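Local coordinates for De novo designed switch protein caging a hemagglutinin binder (sCageHA267_1S) (Synthetic construct, PDB 7CBC) that cages a hemagglutinin-binding domain against a designed helical bundle, probably as the closed state of a modular biosensor switch, at residues A[263-266]-A[267-270]; A[26-29]-A[30-34]; A[85-88]-A[89-92]; A[7-10]-A[11-15]; A[244-247]-A[248-251]. All coordinates share one frame; numbering follows the deposited sequence.

Contact 1 (A[263-266]-A[267-270]); sequences VEDA and ERGG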
loop_
_atom_site.group_PDB
_atom_site.type_symbol
_atom_site.label_atom_id
_atom_site.label_comp_id
_atom_site.label_asym_id
_atom_site.label_seq_id
_atom_site.Cartn_x
_atom_site.Cartn_y
_atom_site.Cartn_z
ATOM N N VAL A 263 -13.154 1.654 1.573
ATOM C CA VAL A 263 -12.329 1.452 0.386
ATOM C C VAL A 263 -12.255 2.738 -0.434
ATOM O O VAL A 263 -11.182 3.133 -0.920
ATOM C CB VAL A 263 -12.881 0.275 -0.438
ATOM C CG1 VAL A 263 -12.144 0.139 -1.752
ATOM C CG2 VAL A 263 -12.788 -1.018 0.358
ATOM N N GLU A 264 -13.395 3.421 -0.582
ATOM C CA GLU A 264 -13.423 4.684 -1.312
ATOM C C GLU A 264 -12.533 5.729 -0.653
ATOM O O GLU A 264 -11.835 6.480 -1.345
ATOM C CB GLU A 264 -14.855 5.204 -1.410
ATOM C CG GLU A 264 -15.694 4.610 -2.522
ATOM C CD GLU A 264 -17.140 5.071 -2.427
ATOM O OE1 GLU A 264 -18.047 4.325 -2.859
ATOM O OE2 GLU A 264 -17.367 6.182 -1.895
ATOM N N ASP A 265 -12.560 5.810 0.686
ATOM C CA ASP A 265 -11.671 6.739 1.379
ATOM C C ASP A 265 -10.210 6.491 1.020
ATOM O O ASP A 265 -9.424 7.445 0.926
ATOM C CB ASP A 265 -11.864 6.635 2.885
ATOM C CG ASP A 265 -13.149 7.292 3.362
ATOM O OD1 ASP A 265 -13.981 7.724 2.524
ATOM O OD2 ASP A 265 -13.312 7.386 4.597
ATOM N N ALA A 266 -9.836 5.232 0.782
ATOM C CA ALA A 266 -8.460 4.920 0.425
ATOM C C ALA A 266 -8.176 5.188 -1.056
ATOM O O ALA A 266 -7.083 5.652 -1.397
ATOM C CB ALA A 266 -8.145 3.470 0.781
ATOM N N GLU A 267 -9.147 4.910 -1.939
ATOM C CA GLU A 267 -8.982 5.170 -3.369
ATOM C C GLU A 267 -8.708 6.645 -3.633
ATOM O O GLU A 267 -7.943 6.993 -4.538
ATOM C CB GLU A 267 -10.237 4.726 -4.138
ATOM C CG GLU A 267 -10.265 3.252 -4.576
ATOM C CD GLU A 267 -11.673 2.752 -4.923
ATOM O OE1 GLU A 267 -11.801 1.633 -5.483
ATOM O OE2 GLU A 267 -12.654 3.474 -4.626
ATOM N N ARG A 268 -9.306 7.527 -2.831
ATOM C CA ARG A 268 -9.211 8.955 -3.103
ATOM C C ARG A 268 -7.824 9.518 -2.787
ATOM O O ARG A 268 -7.418 10.523 -3.385
ATOM C CB ARG A 268 -10.294 9.696 -2.324
ATOM C CG ARG A 268 -11.681 9.551 -2.933
ATOM C CD ARG A 268 -12.617 10.646 -2.453
ATOM N NE ARG A 268 -13.059 10.400 -1.087
ATOM C CZ ARG A 268 -12.508 10.946 -0.008
ATOM N NH1 ARG A 268 -11.489 11.783 -0.142
ATOM N NH2 ARG A 268 -12.984 10.657 1.204
ATOM N N GLY A 269 -7.085 8.897 -1.870
ATOM C CA GLY A 269 -5.710 9.292 -1.624
ATOM C C GLY A 269 -4.778 8.566 -2.572
ATOM O O GLY A 269 -4.828 8.791 -3.784
ATOM N N GLY A 270 -3.916 7.709 -2.030
ATOM C CA GLY A 270 -3.196 6.694 -2.780
ATOM C C GLY A 270 -2.359 7.095 -3.985
ATOM O O GLY A 270 -2.120 6.263 -4.865
#

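Contact 2 (A[26-29]-A[30-34]); sequences LLEA and MARLQ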
loop_
_atom_site.group_PDB
_atom_site.type_symbol
_atom_site.label_atom_id
_atom_site.label_comp_id
_atom_site.label_asym_id
_atom_site.label_seq_id
_atom_site.Cartn_x
_atom_site.Cartn_y
_atom_site.Cartn_z
ATOM N N LEU A 26 -3.089 -3.959 -4.200
ATOM C CA LEU A 26 -3.311 -4.481 -2.858
ATOM C C LEU A 26 -4.635 -3.996 -2.289
ATOM O O LEU A 26 -5.341 -4.750 -1.607
ATOM C CB LEU A 26 -2.164 -4.079 -1.945
ATOM C CG LEU A 26 -0.856 -4.791 -2.294
ATOM C CD1 LEU A 26 0.258 -4.361 -1.350
ATOM C CD2 LEU A 26 -1.063 -6.289 -2.238
ATOM N N LEU A 27 -4.989 -2.740 -2.561
ATOM C CA LEU A 27 -6.306 -2.241 -2.192
ATOM C C LEU A 27 -7.411 -3.031 -2.887
ATOM O O LEU A 27 -8.398 -3.423 -2.255
ATOM C CB LEU A 27 -6.412 -0.760 -2.539
ATOM C CG LEU A 27 -7.723 -0.137 -2.086
ATOM C CD1 LEU A 27 -7.717 -0.057 -0.571
ATOM C CD2 LEU A 27 -7.900 1.234 -2.703
ATOM N N GLU A 28 -7.270 -3.256 -4.196
ATOM C CA GLU A 28 -8.251 -4.040 -4.935
ATOM C C GLU A 28 -8.427 -5.419 -4.303
ATOM O O GLU A 28 -9.550 -5.839 -4.014
ATOM C CB GLU A 28 -7.827 -4.168 -6.396
ATOM C CG GLU A 28 -8.931 -4.649 -7.344
ATOM C CD GLU A 28 -9.079 -6.179 -7.395
ATOM O OE1 GLU A 28 -8.109 -6.900 -7.057
ATOM O OE2 GLU A 28 -10.178 -6.659 -7.772
ATOM N N ALA A 29 -7.318 -6.129 -4.078
ATOM C CA ALA A 29 -7.379 -7.460 -3.496
ATOM C C ALA A 29 -8.025 -7.442 -2.124
ATOM O O ALA A 29 -8.719 -8.394 -1.754
ATOM C CB ALA A 29 -5.977 -8.053 -3.403
HETATM N N MSE A 30 -7.798 -6.382 -1.355
HETATM C CA MSE A 30 -8.408 -6.239 -0.042
HETATM C C MSE A 30 -9.903 -5.979 -0.201
HETATM O O MSE A 30 -10.714 -6.444 0.601
HETATM C CB MSE A 30 -7.728 -5.106 0.754
HETATM C CG MSE A 30 -8.302 -4.904 2.163
HETATM SE SE MSE A 30 -7.796 -3.176 2.940
HETATM C CE MSE A 30 -9.072 -2.038 1.998
ATOM N N ALA A 31 -10.272 -5.252 -1.262
ATOM C CA ALA A 31 -11.691 -5.085 -1.563
ATOM C C ALA A 31 -12.334 -6.418 -1.920
ATOM O O ALA A 31 -13.444 -6.722 -1.459
ATOM C CB ALA A 31 -11.885 -4.078 -2.692
ATOM N N ARG A 32 -11.645 -7.242 -2.715
ATOM C CA ARG A 32 -12.196 -8.549 -3.063
ATOM C C ARG A 32 -12.334 -9.432 -1.833
ATOM O O ARG A 32 -13.380 -10.058 -1.634
ATOM C CB ARG A 32 -11.339 -9.248 -4.115
ATOM C CG ARG A 32 -11.050 -8.429 -5.367
ATOM C CD ARG A 32 -12.226 -8.356 -6.322
ATOM N NE ARG A 32 -13.293 -7.506 -5.811
ATOM C CZ ARG A 32 -13.324 -6.183 -5.916
ATOM N NH1 ARG A 32 -12.338 -5.522 -6.529
ATOM N NH2 ARG A 32 -14.348 -5.516 -5.403
ATOM N N LEU A 33 -11.287 -9.503 -0.998
ATOM C CA LEU A 33 -11.359 -10.323 0.217
ATOM C C LEU A 33 -12.537 -9.919 1.094
ATOM O O LEU A 33 -13.275 -10.771 1.609
ATOM C CB LEU A 33 -10.064 -10.209 1.015
ATOM C CG LEU A 33 -8.805 -10.888 0.489
ATOM C CD1 LEU A 33 -7.608 -10.500 1.349
ATOM C CD2 LEU A 33 -8.977 -12.399 0.446
ATOM N N GLN A 34 -12.702 -8.610 1.305
ATOM C CA GLN A 34 -13.819 -8.111 2.102
ATOM C C GLN A 34 -15.150 -8.506 1.485
ATOM O O GLN A 34 -16.086 -8.904 2.194
ATOM C CB GLN A 34 -13.732 -6.589 2.222
ATOM C CG GLN A 34 -14.859 -5.969 3.018
ATOM C CD GLN A 34 -14.758 -6.285 4.491
ATOM O OE1 GLN A 34 -13.910 -7.074 4.918
ATOM N NE2 GLN A 34 -15.606 -5.650 5.286
#

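Contact 3 (A[85-88]-A[89-92]); sequences ILEE and AREA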
loop_
_atom_site.group_PDB
_atom_site.type_symbol
_atom_site.label_atom_id
_atom_site.label_comp_id
_atom_site.label_asym_id
_atom_site.label_seq_id
_atom_site.Cartn_x
_atom_site.Cartn_y
_atom_site.Cartn_z
ATOM N N ILE A 85 14.216 -1.154 -13.227
ATOM C CA ILE A 85 14.335 0.299 -13.171
ATOM C C ILE A 85 15.660 0.694 -12.533
ATOM O O ILE A 85 16.378 1.572 -13.034
ATOM C CB ILE A 85 13.136 0.906 -12.424
ATOM C CG1 ILE A 85 11.861 0.754 -13.251
ATOM C CG2 ILE A 85 13.391 2.371 -12.071
ATOM C CD1 ILE A 85 10.601 0.956 -12.431
ATOM N N LEU A 86 16.017 0.038 -11.427
ATOM C CA LEU A 86 17.296 0.348 -10.798
ATOM C C LEU A 86 18.471 -0.072 -11.672
ATOM O O LEU A 86 19.579 0.458 -11.501
ATOM C CB LEU A 86 17.368 -0.302 -9.414
ATOM C CG LEU A 86 16.406 0.389 -8.430
ATOM C CD1 LEU A 86 15.872 -0.550 -7.339
ATOM C CD2 LEU A 86 17.067 1.601 -7.810
ATOM N N GLU A 87 18.245 -0.977 -12.631
ATOM C CA GLU A 87 19.325 -1.467 -13.479
ATOM C C GLU A 87 19.615 -0.504 -14.620
ATOM O O GLU A 87 20.781 -0.223 -14.922
ATOM C CB GLU A 87 18.992 -2.857 -14.022
ATOM C CG GLU A 87 19.694 -3.957 -13.269
ATOM C CD GLU A 87 21.178 -3.681 -13.093
ATOM O OE1 GLU A 87 21.854 -3.380 -14.100
ATOM O OE2 GLU A 87 21.669 -3.751 -11.941
ATOM N N GLU A 88 18.569 0.002 -15.274
ATOM C CA GLU A 88 18.777 1.080 -16.232
ATOM C C GLU A 88 19.466 2.259 -15.565
ATOM O O GLU A 88 20.377 2.867 -16.133
ATOM C CB GLU A 88 17.443 1.506 -16.842
ATOM C CG GLU A 88 17.485 2.858 -17.534
ATOM C CD GLU A 88 16.216 3.157 -18.318
ATOM O OE1 GLU A 88 16.207 4.167 -19.052
ATOM O OE2 GLU A 88 15.244 2.375 -18.190
ATOM N N ALA A 89 19.046 2.587 -14.344
ATOM C CA ALA A 89 19.702 3.648 -13.592
ATOM C C ALA A 89 21.161 3.316 -13.327
ATOM O O ALA A 89 22.052 4.143 -13.551
ATOM C CB ALA A 89 18.957 3.893 -12.279
ATOM N N ARG A 90 21.423 2.098 -12.853
ATOM C CA ARG A 90 22.779 1.696 -12.513
ATOM C C ARG A 90 23.667 1.621 -13.750
ATOM O O ARG A 90 24.870 1.895 -13.666
ATOM C CB ARG A 90 22.731 0.355 -11.774
ATOM C CG ARG A 90 24.051 -0.114 -11.196
ATOM C CD ARG A 90 23.869 -0.963 -9.938
ATOM N NE ARG A 90 22.651 -1.770 -9.982
ATOM C CZ ARG A 90 21.613 -1.613 -9.162
ATOM N NH1 ARG A 90 21.634 -0.683 -8.214
ATOM N NH2 ARG A 90 20.550 -2.392 -9.286
ATOM N N GLU A 91 23.087 1.284 -14.908
ATOM C CA GLU A 91 23.859 1.216 -16.147
ATOM C C GLU A 91 24.488 2.563 -16.481
ATOM O O GLU A 91 25.595 2.624 -17.032
ATOM C CB GLU A 91 22.965 0.746 -17.298
ATOM C CG GLU A 91 23.709 0.440 -18.607
ATOM C CD GLU A 91 23.830 1.637 -19.566
ATOM O OE1 GLU A 91 23.614 2.800 -19.152
ATOM O OE2 GLU A 91 24.148 1.404 -20.754
ATOM N N ALA A 92 23.783 3.655 -16.191
ATOM C CA ALA A 92 24.371 4.969 -16.406
ATOM C C ALA A 92 25.264 5.387 -15.242
ATOM O O ALA A 92 26.293 6.037 -15.463
ATOM C CB ALA A 92 23.274 6.009 -16.637
#

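Contact 4 (A[7-10]-A[11-15]); sequences KLLE and ASTKL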
loop_
_atom_site.group_PDB
_atom_site.type_symbol
_atom_site.label_atom_id
_atom_site.label_comp_id
_atom_site.label_asym_id
_atom_site.label_seq_id
_atom_site.Cartn_x
_atom_site.Cartn_y
_atom_site.Cartn_z
ATOM N N LYS A 7 18.916 11.183 -14.177
ATOM C CA LYS A 7 18.701 9.749 -14.189
ATOM C C LYS A 7 18.243 9.268 -12.819
ATOM O O LYS A 7 17.323 8.452 -12.724
ATOM C CB LYS A 7 19.987 9.078 -14.695
ATOM C CG LYS A 7 20.223 7.587 -14.474
ATOM C CD LYS A 7 18.986 6.705 -14.292
ATOM C CE LYS A 7 17.945 6.693 -15.392
ATOM N NZ LYS A 7 16.753 5.967 -14.875
ATOM N N LEU A 8 18.822 9.810 -11.748
ATOM C CA LEU A 8 18.389 9.454 -10.404
ATOM C C LEU A 8 16.932 9.823 -10.177
ATOM O O LEU A 8 16.128 8.987 -9.740
ATOM C CB LEU A 8 19.285 10.133 -9.373
ATOM C CG LEU A 8 20.677 9.519 -9.344
ATOM C CD1 LEU A 8 21.664 10.433 -8.618
ATOM C CD2 LEU A 8 20.603 8.152 -8.695
ATOM N N LEU A 9 16.566 11.071 -10.478
ATOM C CA LEU A 9 15.176 11.480 -10.323
ATOM C C LEU A 9 14.256 10.620 -11.181
ATOM O O LEU A 9 13.161 10.250 -10.753
ATOM C CB LEU A 9 15.025 12.956 -10.675
ATOM C CG LEU A 9 13.656 13.592 -10.461
ATOM C CD1 LEU A 9 13.228 13.492 -8.998
ATOM C CD2 LEU A 9 13.679 15.048 -10.916
ATOM N N GLU A 10 14.700 10.273 -12.387
ATOM C CA GLU A 10 13.911 9.419 -13.264
ATOM C C GLU A 10 13.713 8.028 -12.655
ATOM O O GLU A 10 12.619 7.448 -12.740
ATOM C CB GLU A 10 14.606 9.367 -14.626
ATOM C CG GLU A 10 14.079 8.397 -15.658
ATOM C CD GLU A 10 15.132 8.147 -16.751
ATOM O OE1 GLU A 10 15.398 6.965 -17.082
ATOM O OE2 GLU A 10 15.719 9.137 -17.255
ATOM N N ALA A 11 14.740 7.493 -11.991
ATOM C CA ALA A 11 14.565 6.247 -11.252
ATOM C C ALA A 11 13.540 6.411 -10.135
ATOM O O ALA A 11 12.625 5.589 -9.984
ATOM C CB ALA A 11 15.906 5.778 -10.689
ATOM N N SER A 12 13.668 7.481 -9.346
ATOM C CA SER A 12 12.826 7.638 -8.163
ATOM C C SER A 12 11.355 7.792 -8.529
ATOM O O SER A 12 10.487 7.166 -7.907
ATOM C CB SER A 12 13.308 8.833 -7.344
ATOM O OG SER A 12 14.427 8.456 -6.570
ATOM N N THR A 13 11.048 8.623 -9.523
ATOM C CA THR A 13 9.648 8.801 -9.901
ATOM C C THR A 13 9.079 7.519 -10.502
ATOM O O THR A 13 7.946 7.126 -10.185
ATOM C CB THR A 13 9.497 9.983 -10.868
ATOM O OG1 THR A 13 10.290 9.770 -12.042
ATOM C CG2 THR A 13 9.953 11.296 -10.207
ATOM N N LYS A 14 9.856 6.830 -11.337
ATOM C CA LYS A 14 9.390 5.554 -11.878
ATOM C C LYS A 14 9.143 4.533 -10.773
ATOM O O LYS A 14 8.178 3.760 -10.832
ATOM C CB LYS A 14 10.399 5.016 -12.890
ATOM C CG LYS A 14 10.315 5.723 -14.230
ATOM C CD LYS A 14 10.416 4.755 -15.390
ATOM C CE LYS A 14 11.847 4.616 -15.864
ATOM N NZ LYS A 14 11.894 4.159 -17.294
ATOM N N LEU A 15 10.018 4.500 -9.767
ATOM C CA LEU A 15 9.798 3.609 -8.639
ATOM C C LEU A 15 8.574 4.018 -7.839
ATOM O O LEU A 15 7.862 3.152 -7.302
ATOM C CB LEU A 15 11.035 3.582 -7.752
ATOM C CG LEU A 15 12.222 2.811 -8.340
ATOM C CD1 LEU A 15 13.281 2.704 -7.284
ATOM C CD2 LEU A 15 11.821 1.424 -8.832
#

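Contact 5 (A[244-247]-A[248-251]); sequences DPDE and ARKA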
loop_
_atom_site.group_PDB
_atom_site.type_symbol
_atom_site.label_atom_id
_atom_site.label_comp_id
_atom_site.label_asym_id
_atom_site.label_seq_id
_atom_site.Cartn_x
_atom_site.Cartn_y
_atom_site.Cartn_z
ATOM N N ASP A 244 -34.404 -12.564 14.659
ATOM C CA ASP A 244 -34.760 -12.059 13.345
ATOM C C ASP A 244 -33.558 -12.065 12.407
ATOM O O ASP A 244 -32.641 -11.257 12.605
ATOM C CB ASP A 244 -35.305 -10.639 13.569
ATOM C CG ASP A 244 -36.136 -10.100 12.408
ATOM O OD1 ASP A 244 -36.539 -8.918 12.490
ATOM O OD2 ASP A 244 -36.394 -10.827 11.427
ATOM N N PRO A 245 -33.499 -12.921 11.376
ATOM C CA PRO A 245 -32.412 -12.781 10.408
ATOM C C PRO A 245 -32.671 -11.698 9.384
ATOM O O PRO A 245 -31.706 -11.182 8.811
ATOM C CB PRO A 245 -32.342 -14.166 9.745
ATOM C CG PRO A 245 -33.163 -15.054 10.642
ATOM C CD PRO A 245 -34.278 -14.125 11.053
ATOM N N ASP A 246 -33.931 -11.335 9.120
ATOM C CA ASP A 246 -34.179 -10.264 8.157
ATOM C C ASP A 246 -33.513 -8.972 8.601
ATOM O O ASP A 246 -33.115 -8.152 7.763
ATOM C CB ASP A 246 -35.683 -10.039 7.951
ATOM C CG ASP A 246 -36.359 -11.199 7.239
ATOM O OD1 ASP A 246 -37.496 -11.555 7.620
ATOM O OD2 ASP A 246 -35.754 -11.752 6.291
ATOM N N GLU A 247 -33.376 -8.784 9.912
ATOM C CA GLU A 247 -32.614 -7.666 10.441
ATOM C C GLU A 247 -31.117 -7.944 10.393
ATOM O O GLU A 247 -30.326 -7.014 10.198
ATOM C CB GLU A 247 -33.068 -7.363 11.871
ATOM C CG GLU A 247 -32.825 -5.934 12.319
ATOM C CD GLU A 247 -33.753 -4.936 11.640
ATOM O OE1 GLU A 247 -33.282 -3.838 11.269
ATOM O OE2 GLU A 247 -34.952 -5.244 11.480
ATOM N N ALA A 248 -30.708 -9.206 10.554
ATOM C CA ALA A 248 -29.301 -9.547 10.372
ATOM C C ALA A 248 -28.853 -9.273 8.941
ATOM O O ALA A 248 -27.735 -8.799 8.714
ATOM C CB ALA A 248 -29.052 -11.009 10.739
ATOM N N ARG A 249 -29.719 -9.552 7.960
ATOM C CA ARG A 249 -29.351 -9.328 6.565
ATOM C C ARG A 249 -29.161 -7.846 6.260
ATOM O O ARG A 249 -28.355 -7.496 5.392
ATOM C CB ARG A 249 -30.404 -9.926 5.634
ATOM C CG ARG A 249 -30.661 -11.410 5.846
ATOM C CD ARG A 249 -32.090 -11.780 5.431
ATOM N NE ARG A 249 -32.628 -12.906 6.190
ATOM C CZ ARG A 249 -32.519 -14.178 5.821
ATOM N NH1 ARG A 249 -31.880 -14.487 4.698
ATOM N NH2 ARG A 249 -33.047 -15.140 6.572
ATOM N N LYS A 250 -29.879 -6.963 6.956
ATOM C CA LYS A 250 -29.726 -5.536 6.712
ATOM C C LYS A 250 -28.570 -4.910 7.489
ATOM O O LYS A 250 -28.054 -3.869 7.065
ATOM C CB LYS A 250 -31.033 -4.799 7.028
ATOM C CG LYS A 250 -31.628 -4.093 5.813
ATOM C CD LYS A 250 -32.814 -3.212 6.177
ATOM C CE LYS A 250 -33.248 -2.359 4.987
ATOM N NZ LYS A 250 -33.555 -3.178 3.774
ATOM N N ALA A 251 -28.154 -5.508 8.611
ATOM C CA ALA A 251 -26.888 -5.108 9.220
ATOM C C ALA A 251 -25.713 -5.447 8.313
ATOM O O ALA A 251 -24.675 -4.775 8.353
ATOM C CB ALA A 251 -26.715 -5.779 10.583
#

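Contact 1 (A[263-266]-A[267-270])
Arg268 reaches back along its helix to Asp265, three residues earlier. Its CB lies near two backbone oxygens, those of Glu264 and Asp265. CG comes closer to the first of them, 3.5 Å from Glu264 O. The side chain then bends at chi3 (-76°), which turns the guanidinium back along the helix instead of letting it run straight out. NE gets no nearer than 4.1 Å to Glu264 O. At the tip, NH2 meets Asp265 OD1 at 3.4 Å. This is a salt bridge with a weak, bent hydrogen bond. The carboxylate and guanidinium planes stand 67° apart, while the two side chains run side by side and point the same way.

This is the C-terminal end of helix 245-268, in a six-helix bundle that cages the hemagglutinin binder. Glu267 N still gives a regular i to i+4 bond to Val263 O at 2.9 Å. Arg268 N gives one to Glu264 O at 3.1 Å. After that the spiral tightens: Gly269 N makes only a weak bond to Ala266 O, three residues back. Gly270 has a positive phi of 55°, a value that suits glycine, and its N bonds Glu220 of helix 195-239.

Glu267 keeps to another side of the helix. Its OE1 lies 4.0 Å from Val263 CG1, and its OE2 lies 3.6 Å from Glu264 CA. The carboxylate planes of Glu264 and Glu267 are almost parallel, though their charged ends stay apart. Ala266 and Glu267 both touch Leu27 of helix 3-46.

Contact 2 (A[26-29]-A[30-34])
Glu28 and Arg32 form an i to i+4 salt bridge on helix 3-46, one of the long helices of the designed bundle. Glu28 has CG anti to the backbone N (chi1 -165°) and bends at chi2, which swings its carboxylate forward along the helix. Arg32 starts out beside its own backbone N and bends at chi2 and again at chi3. The two bends fold the chain around the carboxylate. Arg32 CD therefore lies as close as 3.0 Å to Glu28 OE2. NH1 then bonds the same OE2 at 2.7 Å, with a nearly straight N-H...O angle of 170°. The oxygen sits at the guanidinium edge, in its plane, but NH1 comes to it from above the carboxylate plane. The two flat groups are turned 48° to each other. Arg32 NH2 has a second acidic partner in Glu35, so the guanidinium is held from more than one direction.

On the buried side the contact between the two segments is apolar. Leu27 and the selenomethionine Met30 both leave the backbone with CG anti to N. Met30 bends at chi3, and this brings its CE to 3.5 Å from Leu27 CD1. Met30 also packs on Ala224 and Leu228 of helix 195-239, and Leu27 on Leu221. Ala29 and Leu33 face Ile67 of helix 50-93.

Regular i to i+4 backbone bonds run beneath these side chains, among them Arg32 N to Glu28 O. Leu33 N bonds Ala29 O at 2.9 Å, and Leu33 CG lies 3.4 Å from that same oxygen.

Contact 3 (A[85-88]-A[89-92])
Glu87 OE2 is gripped by two nitrogens of Arg90, NE at 3.0 Å and NH2 at 3.2 Å. This is an i to i+3 salt bridge near the C-terminal end of helix 50-93, in the designed helical bundle. The grip is side-on and falls on one oxygen. That oxygen lies at the guanidinium edge, in its plane, while both nitrogens approach it from the same face of the carboxylate, well out of its plane. The planes are 52° apart. Arg90 leaves with CG anti to the backbone N (chi1 -173°), and the turn at chi3 lays the guanidinium back over the helix. Leu86 O then sits 3.7 Å above the centre of the guanidinium. With Arg90 cut back to an alanine, the Glu87 carboxylate would probably lose its mate and be free to turn, and Leu86 O would lose the flat group lying over it.

Ala89 faces the bundle and packs on Lys7 and Ala11 of helix 3-46. Leu86 touches Leu105 and Ile108 of helix 99-142. The backbone bond from Arg90 N to Leu86 O is 2.8 Å. Farther along the bonding weakens, and Ala92 N lies 3.5 Å from Glu88 O.

Contact 4 (A[7-10]-A[11-15])
Thr13 bonds back to Leu9 through both its backbone and its side chain. Thr13 N meets Leu9 O at 2.9 Å in a nearly straight bond, and Thr13 OG1 gives a second bond to the same oxygen at 3.2 Å. The threonine holds OG1 between its backbone N and carbonyl carbon (chi1 59°), which points the hydroxyl back down the helix. Leu9 O is thus gripped twice. The other backbone bonds are of the same i to i+4 kind: Ala11 N to Lys7 O, Ser12 N to Leu8 O and Lys14 N to Glu10 O. Ala11 CB rests 3.4 Å from Leu8 O.

Charge gathers round Glu10. Lys7 bends at chi2 and chi3, and these bends bring its NZ to 2.8 Å from Glu10 OE1, in a salt bridge. NZ comes from well above the carboxylate plane. Lys14 NZ stays 4.5 Å from the same oxygen, beyond a salt bridge. Glu88 of helix 50-93 comes close to Glu10 with like charge. Lys7 on Glu10 and Lys84 on Glu88 probably offset the repulsion, while Lys14 makes only a long, weak ion pair to Glu88.

Apolar contacts are lighter. Leu9 CD1 and Thr13 CG2 are 4.1 Å apart, and Leu9 also touches Tyr287 while Thr13 touches Ala299. Leu8 packs on Leu104 and Leu105 of helix 99-142, and Ser12 on Ile108. The arrangement is that of a buried helix in a helical bundle, with apolar faces turned to neighbouring helices and a charged strip along one side.

Contact 5 (A[244-247]-A[248-251])
Ala248 lies one turn into helix 245-268, four residues after the N-cap residue Asp244. Its N gives a weak bond to Asp244 O at 3.5 Å, and its CB lies 3.3 Å from Pro245 O. The cap itself is loose too: Asp244 OD2 takes only a weak bond from Asp246 N. Pro245 has no N-H to offer, which suits a first turn whose amides lack partners earlier in the helix.

Arg249 comes next. Its N bonds Pro245 O at 2.7 Å. Its side chain leaves with CG beside the backbone N (chi1 -57°) and then runs extended to NE, back towards the start of the helix and alongside Pro245. NH2 ends 3.4 Å from Pro245 CB. NE lies 3.3 Å from Asp246 OD2, a salt bridge of charges alone, since the oxygen is well out of the guanidinium plane. Arg249 also touches Tyr42 and Glu46 of helix 3-46. A leucine in its place would probably leave the Asp246 carboxylate without its opposite charge and lose the cover over Pro245 CB.

Lys250 turns its amine outward, and its N makes a weak, bent bond to Glu247 O at 3.3 Å. Ala251 N bonds that same Glu247 O at 3.1 Å, and Ala251 CB comes to 3.8 Å from it.

All five contacts are local turns on three long helices. Along the chain the order is contact 4, contact 2, contact 3, contact 5, contact 1. Contacts 4 and 2 share helix 3-46, with centres 28 Å apart. Contacts 5 and 1 sit at the start and end of one helix, with centres 29 Å apart. Two pairs touch between helices. Contact 3, on helix 50-93, meets contact 4, with centres 10 Å apart. Contact 1 packs on contact 2, centres 12 Å apart, mainly through Leu27, with Val263 on Met30. The centres of contacts 3 and 5 are 57 Å apart. Helix 3-46 packs on both helix 50-93 and helix 245-268, which ties the latter to the bundle.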